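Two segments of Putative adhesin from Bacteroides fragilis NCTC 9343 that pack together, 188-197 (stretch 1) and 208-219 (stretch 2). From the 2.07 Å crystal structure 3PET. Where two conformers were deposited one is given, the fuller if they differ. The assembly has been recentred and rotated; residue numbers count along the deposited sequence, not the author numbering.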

# COMPACT_ATOMS: atom_id res chain seq x y z
N SER A 188 -17.44 -14.35 -17.43
CA SER A 188 -17.86 -14.38 -16.02
C SER A 188 -16.98 -13.51 -15.15
O SER A 188 -15.79 -13.31 -15.44
CB SER A 188 -17.88 -15.80 -15.48
OG SER A 188 -16.58 -16.35 -15.37
N ILE A 189 -17.57 -12.98 -14.06
CA ILE A 189 -16.82 -12.17 -13.10
C ILE A 189 -17.32 -12.45 -11.69
O ILE A 189 -18.52 -12.37 -11.41
CB ILE A 189 -16.75 -10.64 -13.39
CG1 ILE A 189 -15.81 -9.95 -12.33
CG2 ILE A 189 -18.15 -9.97 -13.44
CD1 ILE A 189 -15.21 -8.70 -12.69
N ASP A 190 -16.39 -12.80 -10.82
CA ASP A 190 -16.61 -12.94 -9.39
C ASP A 190 -15.84 -11.78 -8.78
O ASP A 190 -14.61 -11.73 -8.93
CB ASP A 190 -16.15 -14.32 -8.89
CG ASP A 190 -16.73 -14.71 -7.54
OD1 ASP A 190 -16.74 -13.86 -6.62
OD2 ASP A 190 -17.14 -15.88 -7.39
N ALA A 191 -16.54 -10.77 -8.24
CA ALA A 191 -15.87 -9.57 -7.72
C ALA A 191 -16.27 -9.31 -6.28
O ALA A 191 -17.47 -9.39 -5.95
CB ALA A 191 -16.20 -8.35 -8.59
N ALA A 192 -15.27 -9.03 -5.40
CA ALA A 192 -15.54 -8.76 -3.98
C ALA A 192 -14.78 -7.54 -3.49
O ALA A 192 -13.55 -7.57 -3.44
CB ALA A 192 -15.16 -9.98 -3.14
N VAL A 193 -15.51 -6.48 -3.07
CA VAL A 193 -14.90 -5.25 -2.50
C VAL A 193 -14.80 -5.44 -0.99
O VAL A 193 -15.83 -5.64 -0.33
CB VAL A 193 -15.67 -3.96 -2.91
CG1 VAL A 193 -15.42 -2.79 -1.94
CG2 VAL A 193 -15.32 -3.54 -4.33
N ARG A 194 -13.58 -5.46 -0.44
CA ARG A 194 -13.38 -5.71 1.00
C ARG A 194 -12.44 -4.70 1.68
O ARG A 194 -12.20 -4.81 2.88
CB ARG A 194 -12.82 -7.13 1.23
CG ARG A 194 -13.72 -8.30 0.80
CD ARG A 194 -14.87 -8.51 1.78
NE ARG A 194 -15.58 -9.77 1.55
CZ ARG A 194 -16.59 -9.93 0.70
NH1 ARG A 194 -17.02 -8.91 -0.04
NH2 ARG A 194 -17.18 -11.12 0.58
N GLY A 195 -11.96 -3.70 0.93
CA GLY A 195 -11.10 -2.67 1.50
C GLY A 195 -11.59 -1.28 1.17
O GLY A 195 -12.80 -1.03 1.17
N VAL A 196 -10.65 -0.37 0.86
CA VAL A 196 -10.96 1.00 0.45
C VAL A 196 -10.59 1.08 -1.02
O VAL A 196 -9.41 1.12 -1.37
CB VAL A 196 -10.28 2.09 1.31
CG1 VAL A 196 -10.72 3.48 0.87
CG2 VAL A 196 -10.60 1.90 2.79
N GLY A 197 -11.60 1.05 -1.87
CA GLY A 197 -11.36 1.06 -3.31
C GLY A 197 -12.44 0.28 -4.02
O GLY A 197 -13.23 -0.44 -3.38
N LYS A 208 -22.30 -13.19 -13.22
CA LYS A 208 -21.56 -12.31 -12.34
C LYS A 208 -21.98 -12.55 -10.89
O LYS A 208 -23.15 -12.78 -10.61
CB LYS A 208 -21.67 -10.82 -12.73
CG LYS A 208 -23.03 -10.18 -12.74
CD LYS A 208 -22.90 -8.76 -13.23
CE LYS A 208 -24.17 -8.17 -13.75
NZ LYS A 208 -23.88 -7.27 -14.89
N SER A 209 -20.99 -12.51 -9.99
CA SER A 209 -21.20 -12.66 -8.55
C SER A 209 -20.48 -11.49 -7.90
O SER A 209 -19.26 -11.39 -8.00
CB SER A 209 -20.68 -14.01 -8.06
OG SER A 209 -21.14 -14.19 -6.73
N LEU A 210 -21.25 -10.55 -7.35
CA LEU A 210 -20.71 -9.32 -6.80
C LEU A 210 -21.02 -9.18 -5.31
O LEU A 210 -22.15 -9.43 -4.86
CB LEU A 210 -21.25 -8.10 -7.58
CG LEU A 210 -21.29 -8.21 -9.12
CD1 LEU A 210 -22.06 -7.01 -9.73
CD2 LEU A 210 -19.90 -8.39 -9.72
N SER A 211 -20.00 -8.75 -4.55
CA SER A 211 -20.08 -8.60 -3.10
C SER A 211 -19.43 -7.28 -2.72
O SER A 211 -18.26 -7.07 -3.01
CB SER A 211 -19.37 -9.77 -2.42
OG SER A 211 -19.44 -9.66 -1.01
N LYS A 212 -20.19 -6.40 -2.07
CA LYS A 212 -19.69 -5.09 -1.64
C LYS A 212 -19.62 -5.08 -0.12
O LYS A 212 -20.66 -4.97 0.54
CB LYS A 212 -20.62 -3.98 -2.17
CG LYS A 212 -20.55 -3.78 -3.68
CD LYS A 212 -21.46 -2.65 -4.13
N LYS A 213 -18.43 -5.23 0.46
CA LYS A 213 -18.30 -5.27 1.92
C LYS A 213 -17.14 -4.39 2.44
O LYS A 213 -16.48 -4.75 3.41
CB LYS A 213 -18.16 -6.74 2.38
CG LYS A 213 -19.51 -7.47 2.38
CD LYS A 213 -19.38 -8.97 2.56
CE LYS A 213 -20.69 -9.61 2.96
NZ LYS A 213 -21.51 -10.01 1.79
N GLY A 214 -16.96 -3.23 1.81
CA GLY A 214 -15.90 -2.26 2.13
C GLY A 214 -16.32 -0.85 1.82
O GLY A 214 -17.50 -0.51 1.92
N VAL A 215 -15.36 -0.01 1.43
CA VAL A 215 -15.62 1.40 1.07
C VAL A 215 -15.27 1.52 -0.40
O VAL A 215 -14.10 1.58 -0.75
CB VAL A 215 -14.87 2.42 1.99
CG1 VAL A 215 -15.23 3.86 1.64
CG2 VAL A 215 -15.15 2.14 3.46
N GLY A 216 -16.29 1.43 -1.23
CA GLY A 216 -16.13 1.47 -2.67
C GLY A 216 -17.23 0.69 -3.36
O GLY A 216 -18.08 0.09 -2.72
N THR A 217 -17.18 0.64 -4.67
CA THR A 217 -18.25 -0.04 -5.40
C THR A 217 -17.72 -0.97 -6.50
O THR A 217 -16.51 -1.09 -6.71
CB THR A 217 -19.19 1.02 -5.98
OG1 THR A 217 -20.38 0.37 -6.41
CG2 THR A 217 -18.54 1.81 -7.14
N ILE A 218 -18.66 -1.67 -7.16
CA ILE A 218 -18.41 -2.56 -8.29
C ILE A 218 -19.20 -1.97 -9.43
O ILE A 218 -20.41 -1.76 -9.30
CB ILE A 218 -18.75 -4.06 -8.00
CG1 ILE A 218 -17.96 -4.57 -6.77
CG2 ILE A 218 -18.50 -4.93 -9.25
CD1 ILE A 218 -18.42 -5.87 -6.21
N LYS A 219 -18.53 -1.63 -10.52
CA LYS A 219 -19.19 -0.97 -11.64
C LYS A 219 -18.75 -1.58 -12.98
O LYS A 219 -17.57 -1.86 -13.20
CB LYS A 219 -18.81 0.52 -11.59
CG LYS A 219 -19.65 1.46 -12.42
CD LYS A 219 -18.99 2.85 -12.51
CE LYS A 219 -19.06 3.66 -11.23
NZ LYS A 219 -18.00 4.71 -11.17
O HOH W 1 -19.03 -16.07 -4.98
O HOH W 2 -14.03 -5.69 4.69

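Two neighbouring parallel β-strands, joined by a ladder of backbone hydrogen bonds and continued past an irregular segment, make this contact a compact example of how main chain sets register while side chains are sorted by face. Strands 188-193 and 208-212 run 7° from parallel, and the ladder alternates as parallel pairing requires: Ser-209 N donates to Ile-189 O (2.9 Å), Ala-191 N to Ser-209 O (2.8 Å), Ser-211 N to Ala-191 O (3.0 Å), Val-193 N to Ser-211 O (2.8 Å) and Lys-213 N to Val-193 O (2.7 Å). Beyond Val-193 and Lys-213 the pairing resumes, with Val-215 N bonded to Gly-195 O and Gly-197 N to Val-215 O, each at 2.8 Å. In all, 761 Å² is buried between the stretches.

One face carries Ile-189, Ala-191, Val-193 and Leu-210, along with Lys-208, whose end leads away, and Lys-212. Ile-189 and Val-193 are buried, and their β-branched side chains favour extended backbone. Ala-191 is buried, and its small methyl lies 3.9 Å (CB) from Leu-210 CD2 and 4.1 Å from Ile-218 CD1. Val-193, the residue most covered by the opposing stretch, brings CG2 to 3.7 Å from Ile-218 CG1.

The other face carries Asp-190, Ala-192, Ser-209 and Ser-211. A water donates to Asp-190 OD2 and makes a weak hydrogen bond with Ser-209 OG. The CA-to-CB bond of Arg-194 points away from the other stretch, yet the end of the side chain comes nearer: the hydroxyl of Ser-211 accepts from it, NH1 to OG at 2.7 Å, while Lys-213 CD covers one face of the guanidinium. A second water donates to both Arg-194 O and Lys-213 O, linking the two backbones there.

Glycine suits the close passage of the backbones here. An ideal CB on Gly-214 would lie 2.4 Å from Gly-195 O, and one on Gly-216 2.1 Å from Gly-197 O, both clashes; the backbone angles of Gly-197 and Gly-216 independently call for glycine.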